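Side-chain contacts in arfgap-like finger domain containing protein (Cryptosporidium parvum Iowa II, PDB 2OWA), which probably stimulates GTP hydrolysis by ADP-ribosylation factors through its zinc-binding ArfGAP domain, the part of the longer protein present here: residues A[29-34]-A[55-60]; A[47-52]-A[80-85]; A[97-102]-A[129-134]. One frame throughout, in Å; residues are numbered along the deposited sequence.

Interaction 1: A[29-34]-A[55-60]. With ZN (zinc ion), chain C.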
ATOM      1  N   ILE A  29      14.195  -0.632  -2.752  1.00 26.06           N
ATOM      2  CA  ILE A  29      14.166   0.678  -3.371  1.00 27.12           C
ATOM      3  C   ILE A  29      12.905   1.439  -3.051  1.00 26.17           C
ATOM      4  O   ILE A  29      12.960   2.572  -2.590  1.00 26.48           O
ATOM      5  CB  ILE A  29      14.276   0.585  -4.904  1.00 27.49           C
ATOM      6  CG1 ILE A  29      15.592  -0.072  -5.310  1.00 28.45           C
ATOM      7  CG2 ILE A  29      14.112   1.967  -5.525  1.00 29.72           C
ATOM      8  CD1 ILE A  29      16.775   0.510  -4.625  1.00 31.16           C
ATOM      9  N   VAL A  30      11.759   0.815  -3.297  1.00 25.35           N
ATOM     10  CA  VAL A  30      10.504   1.545  -3.175  1.00 24.36           C
ATOM     11  C   VAL A  30      10.259   1.968  -1.704  1.00 23.75           C
ATOM     12  O   VAL A  30       9.770   3.035  -1.459  1.00 22.49           O
ATOM     13  CB  VAL A  30       9.349   0.781  -3.839  1.00 23.72           C
ATOM     14  CG1 VAL A  30       8.025   1.432  -3.524  1.00 24.05           C
ATOM     15  CG2 VAL A  30       9.587   0.738  -5.367  1.00 23.95           C
ATOM     16  N   ARG A  31      10.682   1.149  -0.739  1.00 24.52           N
ATOM     17  CA  ARG A  31      10.558   1.498   0.700  1.00 24.14           C
ATOM     18  C   ARG A  31      11.458   2.647   1.109  1.00 24.23           C
ATOM     19  O   ARG A  31      11.150   3.345   2.068  1.00 23.66           O
ATOM     20  CB  ARG A  31      10.873   0.289   1.601  1.00 23.89           C
ATOM     21  CG  ARG A  31       9.687  -0.597   1.891  1.00 24.86           C
ATOM     22  CD  ARG A  31      10.003  -1.654   3.000  1.00 24.29           C
ATOM     23  NE  ARG A  31      11.374  -2.204   2.945  1.00 25.48           N
ATOM     24  CZ  ARG A  31      11.718  -3.422   2.510  1.00 27.80           C
ATOM     25  NH1 ARG A  31      10.815  -4.287   2.032  1.00 25.93           N
ATOM     26  NH2 ARG A  31      12.995  -3.785   2.535  1.00 27.48           N
ATOM     27  N   ASN A  32      12.575   2.819   0.393  1.00 24.91           N
ATOM     28  CA  ASN A  32      13.549   3.864   0.686  1.00 25.86           C
ATOM     29  C   ASN A  32      13.103   5.230   0.155  1.00 25.79           C
ATOM     30  O   ASN A  32      13.678   6.249   0.561  1.00 27.01           O
ATOM     31  CB  ASN A  32      14.969   3.483   0.168  1.00 25.31           C
ATOM     32  CG  ASN A  32      16.064   4.532   0.530  1.00 27.54           C
ATOM     33  OD1 ASN A  32      16.576   5.267  -0.344  1.00 24.73           O
ATOM     34  ND2 ASN A  32      16.417   4.606   1.820  1.00 27.93           N
ATOM     35  N   ARG A  33      12.108   5.267  -0.744  1.00 26.00           N
ATOM     36  CA  ARG A  33      11.476   6.560  -1.161  1.00 25.66           C
ATOM     37  C   ARG A  33      11.014   7.273   0.097  1.00 26.25           C
ATOM     38  O   ARG A  33      10.376   6.647   0.946  1.00 26.50           O
ATOM     39  CB  ARG A  33      10.306   6.356  -2.122  1.00 24.14           C
ATOM     40  CG  ARG A  33      10.743   5.810  -3.438  1.00 23.37           C
ATOM     41  CD  ARG A  33       9.657   5.741  -4.483  1.00 24.36           C
ATOM     42  NE  ARG A  33      10.138   5.035  -5.680  1.00 23.38           N
ATOM     43  CZ  ARG A  33       9.386   4.512  -6.649  1.00 24.18           C
ATOM     44  NH1 ARG A  33       8.060   4.590  -6.629  1.00 22.74           N
ATOM     45  NH2 ARG A  33       9.971   3.925  -7.685  1.00 24.67           N
ATOM     46  N   PRO A  34      11.394   8.561   0.259  1.00 26.65           N
ATOM     47  CA  PRO A  34      11.193   9.304   1.520  1.00 26.45           C
ATOM     48  C   PRO A  34       9.781   9.271   2.125  1.00 26.12           C
ATOM     49  O   PRO A  34       9.646   9.101   3.347  1.00 24.64           O
ATOM     50  CB  PRO A  34      11.604  10.745   1.175  1.00 26.49           C
ATOM     51  CG  PRO A  34      11.906  10.766  -0.269  1.00 27.77           C
ATOM     52  CD  PRO A  34      12.137   9.359  -0.732  1.00 26.84           C
ATOM     53  N   ALA A  55      -2.033   1.033  -2.208  1.00 19.65           N
ATOM     54  CA  ALA A  55      -0.579   1.048  -2.387  1.00 17.87           C
ATOM     55  C   ALA A  55       0.106   1.907  -1.327  1.00 17.66           C
ATOM     56  O   ALA A  55       0.900   2.782  -1.641  1.00 18.58           O
ATOM     57  CB  ALA A  55      -0.207   1.523  -3.803  1.00 18.66           C
ATOM     58  N   VAL A  56      -0.209   1.669  -0.055  1.00 18.83           N
ATOM     59  CA  VAL A  56       0.476   2.364   1.025  1.00 17.08           C
ATOM     60  C   VAL A  56       1.309   1.364   1.849  1.00 17.20           C
ATOM     61  O   VAL A  56       0.946   0.197   1.962  1.00 16.27           O
ATOM     62  CB  VAL A  56      -0.485   3.161   1.931  1.00 16.69           C
ATOM     63  CG1 VAL A  56      -1.139   4.365   1.122  1.00 15.38           C
ATOM     64  CG2 VAL A  56      -1.552   2.242   2.497  1.00 16.74           C
ATOM     65  N   PHE A  57       2.409   1.848   2.416  1.00 17.54           N
ATOM     66  CA  PHE A  57       3.202   1.087   3.408  1.00 17.74           C
ATOM     67  C   PHE A  57       2.814   1.446   4.838  1.00 17.18           C
ATOM     68  O   PHE A  57       2.661   2.630   5.161  1.00 18.61           O
ATOM     69  CB  PHE A  57       4.693   1.341   3.242  1.00 17.85           C
ATOM     70  CG  PHE A  57       5.231   0.833   1.968  1.00 19.95           C
ATOM     71  CD1 PHE A  57       5.716  -0.460   1.880  1.00 19.59           C
ATOM     72  CD2 PHE A  57       5.237   1.653   0.825  1.00 17.00           C
ATOM     73  CE1 PHE A  57       6.218  -0.952   0.646  1.00 22.97           C
ATOM     74  CE2 PHE A  57       5.726   1.189  -0.382  1.00 18.50           C
ATOM     75  CZ  PHE A  57       6.240  -0.108  -0.474  1.00 20.32           C
ATOM     76  N   ILE A  58       2.694   0.419   5.677  1.00 16.90           N
ATOM     77  CA  ILE A  58       2.164   0.547   7.053  1.00 16.59           C
ATOM     78  C   ILE A  58       2.995  -0.347   7.989  1.00 18.24           C
ATOM     79  O   ILE A  58       3.604  -1.278   7.516  1.00 19.08           O
ATOM     80  CB  ILE A  58       0.663   0.138   7.120  1.00 15.31           C
ATOM     81  CG1 ILE A  58       0.417  -1.283   6.540  1.00 16.06           C
ATOM     82  CG2 ILE A  58      -0.235   1.256   6.464  1.00 12.53           C
ATOM     83  CD1 ILE A  58      -1.041  -1.744   6.647  1.00 15.85           C
ATOM     84  N   CYS A  59       2.986  -0.086   9.301  1.00 19.35           N
ATOM     85  CA  CYS A  59       3.807  -0.835  10.226  1.00 20.72           C
ATOM     86  C   CYS A  59       3.126  -2.138  10.655  1.00 22.43           C
ATOM     87  O   CYS A  59       1.949  -2.379  10.360  1.00 22.76           O
ATOM     88  CB  CYS A  59       4.179   0.019  11.464  1.00 20.02           C
ATOM     89  SG  CYS A  59       2.769   0.526  12.535  1.00 21.35           S
ATOM     90  N   LEU A  60       3.877  -2.957  11.381  1.00 24.16           N
ATOM     91  CA  LEU A  60       3.411  -4.245  11.873  1.00 26.35           C
ATOM     92  C   LEU A  60       2.184  -4.096  12.774  1.00 26.57           C
ATOM     93  O   LEU A  60       1.301  -4.961  12.773  1.00 27.80           O
ATOM     94  CB  LEU A  60       4.576  -5.019  12.544  1.00 27.31           C
ATOM     95  CG  LEU A  60       5.430  -4.411  13.678  1.00 30.48           C
ATOM     96  CD1 LEU A  60       4.625  -4.318  14.958  1.00 34.32           C
ATOM     97  CD2 LEU A  60       6.733  -5.211  13.953  1.00 28.67           C
TER
HETATM   98 ZN    ZN C 201       1.375   2.304  11.913  1.00 24.29          ZN
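Val30 and Arg31, on helix 20-32, meet the ring of Phe57 at two of its sides, and the two meetings differ in burial and in the direction of approach. The buried one is apolar: Val30 CG1 approaches the ring at its edge, near the ring plane, lying 3.9 Å from Phe57 CZ, and the two side chains cross at about a right angle. That methyl reaches the ring because it stands anti to the backbone N of Val30 (chi1 171°). Around the same ring, Leu50, Met92 and Asn36 add further packing. Phe57 belongs to strand 56-58, an outer strand of the small antiparallel sheet in the ArfGAP zinc-finger fold; just beyond it Cys59 SG binds the zinc ion at 2.3 Å, with Cys39, Cys42 and Cys62 completing the site. A second grip on the strand is polar, since Phe57 N donates to Asn97 OD1. The partly exposed side belongs to Arg31, whose aliphatic CG comes obliquely to within 3.7 Å of Phe57 CE1. Beyond that methylene the chain bends at chi3 (-37°), leaving the guanidinium plane nearly perpendicular to the ring (89°), and Arg31 NH1 is hydrogen-bonded to Ser79 OG.

Interaction 2: A[47-52]-A[80-85]; sequences PTWLSL and DLDKFT
The middle strand of the ArfGAP domain's three-stranded antiparallel sheet, 49-51, is flanked here by the loop that leads from strand 76-78 into helix 86-94, and side chains of the two meet at one buried and two more polar places. In the buried place Leu50 and Phe84 reach toward each other from opposite directions. Leu50 CD2 sits obliquely against the ring, 3.8 Å from Phe84 CE1 and equally near CZ, while CD1 of the same leucine is 4.1 Å from Phe84 CE1. With CG held between the backbone N and the carbonyl carbon (chi1 62°), both methyls of Leu50 come near that CE1 corner. Phe27 makes an edge-to-face pair with Phe84, and Met92 packs on Leu50, so helices 20-32 and 86-94 both contribute to this apolar cluster. Toward the surface, Thr48 OG1 lies 3.6 Å from Asp80 OD1, a van der Waals approach. Asp82 OD2 is 4.5 Å from Trp49 CZ3 and accepts a hydrogen bond from Ser78 N, at the end of strand 76-78; the indole has a cation-pi partner in Arg67. The chemistry implies that dispersion and apolar burial join the side chains of strand and loop, whereas the nearby carboxylates contribute only loose contacts across this interface.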
ATOM      1  N   PRO A  47       8.204   1.425   7.753  1.00 22.62           N
ATOM      2  CA  PRO A  47       7.164   0.389   7.709  1.00 22.43           C
ATOM      3  C   PRO A  47       7.471  -0.635   6.593  1.00 22.14           C
ATOM      4  O   PRO A  47       8.001  -0.273   5.529  1.00 23.07           O
ATOM      5  CB  PRO A  47       5.899   1.184   7.369  1.00 21.35           C
ATOM      6  CG  PRO A  47       6.429   2.312   6.496  1.00 21.19           C
ATOM      7  CD  PRO A  47       7.715   2.708   7.201  1.00 22.87           C
ATOM      8  N   THR A  48       7.162  -1.901   6.837  1.00 21.51           N
ATOM      9  CA  THR A  48       7.498  -2.944   5.868  1.00 20.42           C
ATOM     10  C   THR A  48       6.277  -3.736   5.451  1.00 19.79           C
ATOM     11  O   THR A  48       6.357  -4.559   4.554  1.00 20.13           O
ATOM     12  CB  THR A  48       8.610  -3.910   6.403  1.00 21.10           C
ATOM     13  OG1 THR A  48       8.094  -4.608   7.527  1.00 19.08           O
ATOM     14  CG2 THR A  48       9.846  -3.121   6.820  1.00 22.16           C
ATOM     15  N   TRP A  49       5.146  -3.500   6.099  1.00 19.75           N
ATOM     16  CA  TRP A  49       3.884  -4.073   5.661  1.00 20.06           C
ATOM     17  C   TRP A  49       3.243  -3.133   4.644  1.00 19.77           C
ATOM     18  O   TRP A  49       3.746  -2.031   4.409  1.00 19.42           O
ATOM     19  CB  TRP A  49       2.946  -4.357   6.852  1.00 19.98           C
ATOM     20  CG  TRP A  49       3.420  -5.492   7.639  1.00 20.01           C
ATOM     21  CD1 TRP A  49       4.495  -5.498   8.498  1.00 21.52           C
ATOM     22  CD2 TRP A  49       2.914  -6.841   7.623  1.00 20.87           C
ATOM     23  NE1 TRP A  49       4.681  -6.758   9.005  1.00 18.14           N
ATOM     24  CE2 TRP A  49       3.718  -7.596   8.515  1.00 21.70           C
ATOM     25  CE3 TRP A  49       1.865  -7.485   6.946  1.00 19.47           C
ATOM     26  CZ2 TRP A  49       3.500  -8.965   8.763  1.00 22.75           C
ATOM     27  CZ3 TRP A  49       1.636  -8.867   7.196  1.00 20.87           C
ATOM     28  CH2 TRP A  49       2.468  -9.585   8.099  1.00 21.38           C
ATOM     29  N   LEU A  50       2.162  -3.583   4.015  1.00 18.86           N
ATOM     30  CA  LEU A  50       1.515  -2.778   2.993  1.00 19.04           C
ATOM     31  C   LEU A  50       0.002  -3.091   2.832  1.00 19.71           C
ATOM     32  O   LEU A  50      -0.463  -4.175   3.178  1.00 18.24           O
ATOM     33  CB  LEU A  50       2.317  -2.847   1.656  1.00 18.56           C
ATOM     34  CG  LEU A  50       2.481  -4.187   0.936  1.00 19.47           C
ATOM     35  CD1 LEU A  50       1.217  -4.454   0.097  1.00 23.30           C
ATOM     36  CD2 LEU A  50       3.701  -4.142   0.031  1.00 18.66           C
ATOM     37  N   SER A  51      -0.773  -2.112   2.366  1.00 20.04           N
ATOM     38  CA  SER A  51      -2.129  -2.410   1.854  1.00 19.75           C
ATOM     39  C   SER A  51      -2.019  -2.264   0.334  1.00 19.53           C
ATOM     40  O   SER A  51      -1.720  -1.149  -0.166  1.00 19.53           O
ATOM     41  CB  SER A  51      -3.173  -1.432   2.406  1.00 19.72           C
ATOM     42  OG  SER A  51      -4.416  -1.629   1.749  1.00 18.51           O
ATOM     43  N   LEU A  52      -2.198  -3.368  -0.402  1.00 18.92           N
ATOM     44  CA  LEU A  52      -2.129  -3.276  -1.847  1.00 19.42           C
ATOM     45  C   LEU A  52      -3.199  -2.342  -2.385  1.00 19.06           C
ATOM     46  O   LEU A  52      -2.932  -1.605  -3.307  1.00 20.22           O
ATOM     47  CB  LEU A  52      -2.251  -4.634  -2.535  1.00 20.04           C
ATOM     48  CG  LEU A  52      -0.893  -5.322  -2.709  1.00 23.44           C
ATOM     49  CD1 LEU A  52      -1.108  -6.814  -2.978  1.00 26.70           C
ATOM     50  CD2 LEU A  52       0.002  -4.627  -3.806  1.00 22.53           C
ATOM     51  N   ASP A  80       8.394  -7.729   3.003  1.00 25.91           N
ATOM     52  CA  ASP A  80       9.525  -8.532   3.426  1.00 28.80           C
ATOM     53  C   ASP A  80       9.399 -10.016   3.205  1.00 29.35           C
ATOM     54  O   ASP A  80      10.388 -10.710   3.113  1.00 29.88           O
ATOM     55  CB  ASP A  80       9.615  -8.411   4.959  1.00 29.86           C
ATOM     56  CG  ASP A  80      10.558  -7.383   5.394  1.00 33.14           C
ATOM     57  OD1 ASP A  80      10.568  -7.112   6.605  1.00 37.37           O
ATOM     58  OD2 ASP A  80      11.305  -6.862   4.538  1.00 39.07           O
ATOM     59  N   LEU A  81       8.185 -10.523   3.218  1.00 29.99           N
ATOM     60  CA  LEU A  81       8.003 -11.942   3.476  1.00 30.90           C
ATOM     61  C   LEU A  81       7.070 -12.617   2.487  1.00 29.40           C
ATOM     62  O   LEU A  81       7.293 -13.777   2.119  1.00 29.70           O
ATOM     63  CB  LEU A  81       7.474 -12.098   4.898  1.00 30.95           C
ATOM     64  N   ASP A  82       6.028 -11.897   2.067  1.00 27.99           N
ATOM     65  CA  ASP A  82       4.990 -12.441   1.199  1.00 25.96           C
ATOM     66  C   ASP A  82       5.402 -12.562  -0.281  1.00 25.02           C
ATOM     67  O   ASP A  82       6.390 -11.953  -0.720  1.00 24.59           O
ATOM     68  CB  ASP A  82       3.706 -11.613   1.344  1.00 27.15           C
ATOM     69  CG  ASP A  82       2.870 -12.036   2.566  1.00 29.64           C
ATOM     70  OD1 ASP A  82       2.369 -13.191   2.524  1.00 32.07           O
ATOM     71  OD2 ASP A  82       2.704 -11.242   3.541  1.00 27.87           O
ATOM     72  N   LYS A  83       4.642 -13.366  -1.034  1.00 21.71           N
ATOM     73  CA  LYS A  83       4.791 -13.490  -2.473  1.00 20.72           C
ATOM     74  C   LYS A  83       3.935 -12.395  -3.172  1.00 19.16           C
ATOM     75  O   LYS A  83       2.880 -12.020  -2.685  1.00 19.27           O
ATOM     76  CB  LYS A  83       4.343 -14.889  -2.944  1.00 20.69           C
ATOM     77  CG  LYS A  83       5.049 -16.126  -2.272  1.00 23.63           C
ATOM     78  CD  LYS A  83       6.518 -16.010  -2.494  1.00 26.50           C
ATOM     79  CE  LYS A  83       7.169 -17.293  -2.991  1.00 29.78           C
ATOM     80  NZ  LYS A  83       8.606 -16.974  -3.314  1.00 30.99           N
ATOM     81  N   PHE A  84       4.432 -11.877  -4.283  1.00 18.11           N
ATOM     82  CA  PHE A  84       3.757 -10.826  -5.052  1.00 17.08           C
ATOM     83  C   PHE A  84       3.693 -11.255  -6.536  1.00 17.26           C
ATOM     84  O   PHE A  84       4.610 -11.909  -6.997  1.00 16.15           O
ATOM     85  CB  PHE A  84       4.525  -9.513  -4.896  1.00 16.08           C
ATOM     86  CG  PHE A  84       4.385  -8.899  -3.524  1.00 16.08           C
ATOM     87  CD1 PHE A  84       3.406  -7.938  -3.277  1.00 16.35           C
ATOM     88  CD2 PHE A  84       5.201  -9.335  -2.470  1.00 18.15           C
ATOM     89  CE1 PHE A  84       3.271  -7.372  -1.972  1.00 18.61           C
ATOM     90  CE2 PHE A  84       5.055  -8.796  -1.169  1.00 16.98           C
ATOM     91  CZ  PHE A  84       4.095  -7.834  -0.931  1.00 17.91           C
ATOM     92  N   THR A  85       2.621 -10.885  -7.248  1.00 16.54           N
ATOM     93  CA  THR A  85       2.587 -10.938  -8.699  1.00 17.15           C
ATOM     94  C   THR A  85       3.249  -9.681  -9.281  1.00 17.22           C
ATOM     95  O   THR A  85       3.403  -8.663  -8.575  1.00 16.71           O
ATOM     96  CB  THR A  85       1.166 -11.076  -9.260  1.00 16.76           C
ATOM     97  OG1 THR A  85       0.464  -9.848  -9.050  1.00 20.20           O
ATOM     98  CG2 THR A  85       0.442 -12.249  -8.610  1.00 17.88           C
TER

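Interaction 3: A[97-102]-A[129-134]; sequences NGRARN and KQILDS
Arg99 is drawn out almost straight, its chi1, chi2 and chi3 (-170°, 173° and -163°) all near anti, and this full extension carries its guanidinium from helix 97-107 across to Leu132 and Ile131 on helix 123-135. The contact is plain helix-helix packing in the helical part of the ArfGAP domain, away from the zinc site. Leu132 CD2 lies over one face of the guanidinium, 4.2 Å from Arg99 NH1, while Ile131 CG2 approaches obliquely, 4.5 Å from Arg99 NH2. Both are loose van der Waals contacts between a charged planar group and methyls, and the area they bury is small. The polar hold on the guanidinium comes from beyond the two segments, and probably limits its rotation: Arg99 NH1 donates to Ile94 O and forms a salt bridge with Glu135 OE2. These polar partners satisfy its charged end, and the helices are further linked by Tyr128, which packs against Arg99 and Ala100. Leu132, the buried member, also reaches Arg91, Ile94 and Ala55, and thus joins helix 123-135 to helix 86-94 and to the turn before strand 56-58; there its other methyl, CD1, comes within 3.7 Å of Ala55 CB.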
ATOM      1  N   ASN A  97       3.100   6.076  -0.296  1.00 18.09           N
ATOM      2  CA  ASN A  97       2.538   6.968   0.739  1.00 17.64           C
ATOM      3  C   ASN A  97       2.347   8.430   0.334  1.00 17.98           C
ATOM      4  O   ASN A  97       1.341   9.015   0.687  1.00 16.85           O
ATOM      5  CB  ASN A  97       3.337   6.879   2.041  1.00 17.20           C
ATOM      6  CG  ASN A  97       3.182   5.533   2.731  1.00 18.82           C
ATOM      7  OD1 ASN A  97       2.574   4.599   2.186  1.00 19.54           O
ATOM      8  ND2 ASN A  97       3.761   5.413   3.948  1.00 19.39           N
ATOM      9  N   GLY A  98       3.296   9.019  -0.414  1.00 17.48           N
ATOM     10  CA  GLY A  98       3.119  10.387  -0.895  1.00 18.68           C
ATOM     11  C   GLY A  98       1.908  10.658  -1.800  1.00 18.78           C
ATOM     12  O   GLY A  98       1.118  11.584  -1.553  1.00 18.55           O
ATOM     13  N   ARG A  99       1.761   9.886  -2.871  1.00 18.23           N
ATOM     14  CA  ARG A  99       0.570  10.015  -3.713  1.00 18.36           C
ATOM     15  C   ARG A  99      -0.775   9.862  -2.943  1.00 18.14           C
ATOM     16  O   ARG A  99      -1.728  10.628  -3.191  1.00 17.07           O
ATOM     17  CB  ARG A  99       0.631   8.986  -4.840  1.00 18.58           C
ATOM     18  CG  ARG A  99      -0.430   9.205  -5.888  1.00 18.71           C
ATOM     19  CD  ARG A  99      -0.232   8.305  -7.050  1.00 20.35           C
ATOM     20  NE  ARG A  99      -0.991   8.775  -8.212  1.00 20.40           N
ATOM     21  CZ  ARG A  99      -0.966   8.180  -9.409  1.00 19.73           C
ATOM     22  NH1 ARG A  99      -0.202   7.109  -9.619  1.00 13.61           N
ATOM     23  NH2 ARG A  99      -1.695   8.679 -10.403  1.00 17.89           N
ATOM     24  N   ALA A 100      -0.839   8.859  -2.056  1.00 16.77           N
ATOM     25  CA  ALA A 100      -2.021   8.599  -1.218  1.00 18.16           C
ATOM     26  C   ALA A 100      -2.314   9.743  -0.210  1.00 19.29           C
ATOM     27  O   ALA A 100      -3.457  10.231  -0.142  1.00 19.49           O
ATOM     28  CB  ALA A 100      -1.913   7.229  -0.494  1.00 16.35           C
ATOM     29  N   ARG A 101      -1.284  10.187   0.521  1.00 20.00           N
ATOM     30  CA  ARG A 101      -1.385  11.345   1.420  1.00 21.47           C
ATOM     31  C   ARG A 101      -1.890  12.541   0.613  1.00 21.28           C
ATOM     32  O   ARG A 101      -2.781  13.239   1.054  1.00 20.77           O
ATOM     33  CB  ARG A 101      -0.026  11.713   2.055  1.00 21.70           C
ATOM     34  CG  ARG A 101       0.239  11.049   3.391  1.00 25.48           C
ATOM     35  CD  ARG A 101       1.745  11.095   3.725  1.00 28.10           C
ATOM     36  NE  ARG A 101       2.115  10.106   4.722  1.00 26.04           N
ATOM     37  CZ  ARG A 101       3.313   9.533   4.774  1.00 29.02           C
ATOM     38  NH1 ARG A 101       4.234   9.890   3.882  1.00 24.92           N
ATOM     39  NH2 ARG A 101       3.591   8.613   5.713  1.00 28.56           N
ATOM     40  N   ASN A 102      -1.361  12.725  -0.586  1.00 21.00           N
ATOM     41  CA  ASN A 102      -1.747  13.872  -1.384  1.00 22.44           C
ATOM     42  C   ASN A 102      -3.222  13.792  -1.742  1.00 22.03           C
ATOM     43  O   ASN A 102      -3.948  14.762  -1.575  1.00 22.46           O
ATOM     44  CB  ASN A 102      -0.874  14.034  -2.656  1.00 21.85           C
ATOM     45  CG  ASN A 102      -1.444  15.095  -3.629  1.00 24.89           C
ATOM     46  OD1 ASN A 102      -1.674  16.234  -3.247  1.00 27.54           O
ATOM     47  ND2 ASN A 102      -1.681  14.709  -4.876  1.00 23.74           N
ATOM     48  N   LYS A 129      -8.614   3.743  -4.936  1.00 22.44           N
ATOM     49  CA  LYS A 129      -8.295   2.371  -5.340  1.00 23.13           C
ATOM     50  C   LYS A 129      -8.522   2.189  -6.873  1.00 23.25           C
ATOM     51  O   LYS A 129      -7.693   1.595  -7.564  1.00 22.20           O
ATOM     52  CB  LYS A 129      -9.168   1.398  -4.535  1.00 23.51           C
ATOM     53  CG  LYS A 129      -8.667  -0.035  -4.334  1.00 26.55           C
ATOM     54  CD  LYS A 129      -9.508  -1.083  -5.079  1.00 30.32           C
ATOM     55  CE  LYS A 129      -9.299  -2.512  -4.496  1.00 31.64           C
ATOM     56  NZ  LYS A 129     -10.171  -2.876  -3.280  1.00 36.15           N
ATOM     57  N   GLN A 130      -9.627   2.747  -7.377  1.00 22.50           N
ATOM     58  CA  GLN A 130      -9.945   2.772  -8.807  1.00 23.62           C
ATOM     59  C   GLN A 130      -9.033   3.632  -9.652  1.00 22.08           C
ATOM     60  O   GLN A 130      -8.829   3.305 -10.797  1.00 22.02           O
ATOM     61  CB  GLN A 130     -11.401   3.215  -9.048  1.00 23.17           C
ATOM     62  CG  GLN A 130     -12.404   2.110  -8.779  1.00 25.48           C
ATOM     63  CD  GLN A 130     -13.837   2.493  -9.182  1.00 25.93           C
ATOM     64  OE1 GLN A 130     -14.791   2.054  -8.563  1.00 32.10           O
ATOM     65  NE2 GLN A 130     -13.975   3.329 -10.213  1.00 33.31           N
ATOM     66  N   ILE A 131      -8.528   4.742  -9.115  1.00 22.27           N
ATOM     67  CA  ILE A 131      -7.521   5.579  -9.807  1.00 22.40           C
ATOM     68  C   ILE A 131      -6.258   4.751 -10.054  1.00 22.33           C
ATOM     69  O   ILE A 131      -5.656   4.783 -11.144  1.00 21.96           O
ATOM     70  CB  ILE A 131      -7.166   6.884  -9.002  1.00 22.96           C
ATOM     71  CG1 ILE A 131      -8.380   7.838  -8.928  1.00 25.01           C
ATOM     72  CG2 ILE A 131      -5.944   7.612  -9.591  1.00 22.79           C
ATOM     73  CD1 ILE A 131      -8.247   8.911  -7.842  1.00 22.43           C
ATOM     74  N   LEU A 132      -5.864   3.992  -9.038  1.00 21.34           N
ATOM     75  CA  LEU A 132      -4.705   3.137  -9.172  1.00 21.49           C
ATOM     76  C   LEU A 132      -4.943   1.991 -10.153  1.00 22.06           C
ATOM     77  O   LEU A 132      -4.047   1.689 -10.932  1.00 21.26           O
ATOM     78  CB  LEU A 132      -4.274   2.602  -7.819  1.00 21.59           C
ATOM     79  CG  LEU A 132      -3.751   3.597  -6.766  1.00 22.31           C
ATOM     80  CD1 LEU A 132      -3.271   2.718  -5.594  1.00 23.10           C
ATOM     81  CD2 LEU A 132      -2.619   4.564  -7.260  1.00 21.92           C
ATOM     82  N   ASP A 133      -6.143   1.379 -10.111  1.00 22.60           N
ATOM     83  CA  ASP A 133      -6.527   0.283 -11.025  1.00 24.19           C
ATOM     84  C   ASP A 133      -6.440   0.754 -12.471  1.00 24.23           C
ATOM     85  O   ASP A 133      -5.952   0.040 -13.353  1.00 24.70           O
ATOM     86  CB  ASP A 133      -7.990  -0.147 -10.800  1.00 24.01           C
ATOM     87  CG  ASP A 133      -8.211  -0.865  -9.513  1.00 27.40           C
ATOM     88  OD1 ASP A 133      -7.206  -1.216  -8.827  1.00 29.13           O
ATOM     89  OD2 ASP A 133      -9.418  -1.113  -9.201  1.00 29.11           O
ATOM     90  N   SER A 134      -6.964   1.950 -12.693  1.00 24.65           N
ATOM     91  CA  SER A 134      -6.939   2.585 -13.978  1.00 26.54           C
ATOM     92  C   SER A 134      -5.500   2.857 -14.477  1.00 27.24           C
ATOM     93  O   SER A 134      -5.211   2.669 -15.653  1.00 27.72           O
ATOM     94  CB  SER A 134      -7.722   3.867 -13.887  1.00 26.82           C
ATOM     95  OG  SER A 134      -8.197   4.201 -15.153  1.00 31.85           O
TER

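In the fold
Interactions 1 and 2 work on neighbouring strands of one sheet: Ile58 N and Trp49 O lie 3.0 Å apart in a probable hydrogen bond, and the two contact centres are about 9 Å apart. Both have an aromatic ring meeting an aliphatic branch in the buried interior, with polar groups toward the outside, although interaction 2 holds a loop where interaction 1 holds a helix end. Interaction 3, partly buried, joins two helices by setting a guanidinium against aliphatic methyls. It still touches interaction 1, through Val56 CG1 and Ala100 CB at 3.4 Å. Interactions 2 and 3 do not touch; their centres, about 17 Å apart, lie on opposite sides of the chain's centre.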